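Local coordinates for protein beta-1,4-mannanase (PDB 1PMH) that binds mannohexaose through its carbohydrate-binding module and, as a beta-1,4-mannanase, probably hydrolyses mannans, at residues A[120-123]-A[124-128]. Sequence-based numbering, arbitrary orientation. Where two conformers were deposited one is given.
Sequences FNIT and ANAGK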
loop_
_atom_site.group_PDB
_atom_site.type_symbol
_atom_site.label_atom_id
_atom_site.label_comp_id
_atom_site.label_asym_id
_atom_site.label_seq_id
_atom_site.Cartn_x
_atom_site.Cartn_y
_atom_site.Cartn_z
ATOM N N PHE A 120 -11.325 5.742 -4.597
ATOM C CA PHE A 120 -11.200 7.160 -4.847
ATOM C C PHE A 120 -11.763 7.965 -3.690
ATOM O O PHE A 120 -12.615 7.503 -2.960
ATOM C CB PHE A 120 -11.957 7.534 -6.143
ATOM C CG PHE A 120 -11.384 6.865 -7.343
ATOM C CD1 PHE A 120 -11.733 5.556 -7.686
ATOM C CD2 PHE A 120 -10.527 7.553 -8.156
ATOM C CE1 PHE A 120 -11.153 4.979 -8.791
ATOM C CE2 PHE A 120 -9.974 6.977 -9.262
ATOM C CZ PHE A 120 -10.245 5.673 -9.566
ATOM N N ASN A 121 -11.268 9.193 -3.568
ATOM C CA ASN A 121 -11.806 10.167 -2.619
ATOM C C ASN A 121 -11.790 9.686 -1.182
ATOM O O ASN A 121 -12.769 9.875 -0.444
ATOM C CB ASN A 121 -13.203 10.603 -3.048
ATOM C CG ASN A 121 -13.192 11.223 -4.411
ATOM O OD1 ASN A 121 -13.754 10.669 -5.336
ATOM N ND2 ASN A 121 -12.447 12.316 -4.555
ATOM N N ILE A 122 -10.702 9.043 -0.815
ATOM C CA ILE A 122 -10.509 8.657 0.577
ATOM C C ILE A 122 -10.254 9.913 1.411
ATOM O O ILE A 122 -9.382 10.737 1.099
ATOM C CB ILE A 122 -9.286 7.709 0.716
ATOM C CG1 ILE A 122 -9.515 6.423 -0.068
ATOM C CG2 ILE A 122 -8.950 7.404 2.161
ATOM C CD1 ILE A 122 -10.676 5.568 0.402
ATOM N N THR A 123 -11.021 10.009 2.493
ATOM C CA THR A 123 -10.841 11.042 3.497
ATOM C C THR A 123 -10.768 10.398 4.884
ATOM O O THR A 123 -10.852 9.185 5.002
ATOM C CB THR A 123 -11.989 12.057 3.458
ATOM O OG1 THR A 123 -13.204 11.376 3.786
ATOM C CG2 THR A 123 -12.169 12.642 2.058
ATOM N N ALA A 124 -10.636 11.213 5.928
ATOM C CA ALA A 124 -10.316 10.680 7.254
ATOM C C ALA A 124 -11.402 9.766 7.802
ATOM O O ALA A 124 -11.091 8.936 8.650
ATOM C CB ALA A 124 -10.032 11.798 8.250
ATOM N N ASN A 125 -12.644 9.905 7.365
ATOM C CA ASN A 125 -13.722 9.089 7.875
ATOM C C ASN A 125 -13.918 7.784 7.090
ATOM O O ASN A 125 -14.861 7.046 7.336
ATOM C CB ASN A 125 -14.982 9.935 8.121
ATOM C CG ASN A 125 -14.787 10.929 9.285
ATOM O OD1 ASN A 125 -14.235 10.587 10.341
ATOM N ND2 ASN A 125 -15.214 12.170 9.079
ATOM N N ALA A 126 -13.042 7.481 6.133
ATOM C CA ALA A 126 -12.995 6.161 5.506
ATOM C C ALA A 126 -12.603 5.099 6.511
ATOM O O ALA A 126 -11.980 5.362 7.543
ATOM C CB ALA A 126 -11.994 6.191 4.340
ATOM N N GLY A 127 -12.937 3.855 6.181
ATOM C CA GLY A 127 -12.487 2.735 6.982
ATOM C C GLY A 127 -12.936 2.838 8.413
ATOM O O GLY A 127 -14.122 3.079 8.636
ATOM N N LYS A 128 -12.010 2.589 9.351
ATOM C CA LYS A 128 -12.266 2.647 10.787
ATOM C C LYS A 128 -11.242 3.534 11.454
ATOM O O LYS A 128 -10.085 3.579 11.037
ATOM C CB LYS A 128 -12.192 1.262 11.444
ATOM C CG LYS A 128 -10.988 0.381 11.229
ATOM C CD LYS A 128 -11.251 -0.935 11.962
ATOM C CE LYS A 128 -10.061 -1.853 12.116
ATOM N NZ LYS A 128 -9.308 -2.151 10.869
HETATM O O HOH W 1 -13.863 12.339 6.115
#
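With chi1 at -62°, Ile122 carries its CG2 methyl trans to its own backbone N, where it meets the CB of Ala126 at 3.9 Å. In Thr123 a chi1 of 63° sets OG1 between the backbone N and the carbonyl carbon, on the side where the chain folds forward over Ala124 and Asn125. There a water molecule joins the hydroxyl to the backbone, lying 2.6 Å from Thr123 OG1 and accepting a hydrogen bond from Asn125 N at 3.0 Å. The hydroxyl thus reaches the amide two residues further on through solvent.

The backbone itself also closes here. Ala126 N donates to Thr123 O over 3.0 Å in a nearly straight bond, 165° at the hydrogen, although the donor stands well above the carbonyl plane and misses the lone-pair directions. The same oxygen also packs against the Ala126 methyl, with 3.3 Å between Thr123 O and Ala126 CB.

Neighbouring elements hold the middle of the turn. The Ala124 side chain rests on Tyr93, Phe96 and Ser97 of helix 93-98, in the conformer described Asn125 OD1 is hydrogen-bonded to the Tyr93 hydroxyl, and Ala124 O accepts from Thr138. Ile122, buried, packs against Phe96, Phe103 and Ile140, so its contact with Ala126 extends a larger apolar cluster.

Thr123 to Ala126 form a type I beta turn, which follows the G1 beta bulge made by Asn121 and Ile122 opposite Phe103; together they lead the chain from strand 114-122 to strand 128-132, a crossing from one sheet to the other of the jellyroll beta-sandwich of this family 27 carbohydrate-binding module.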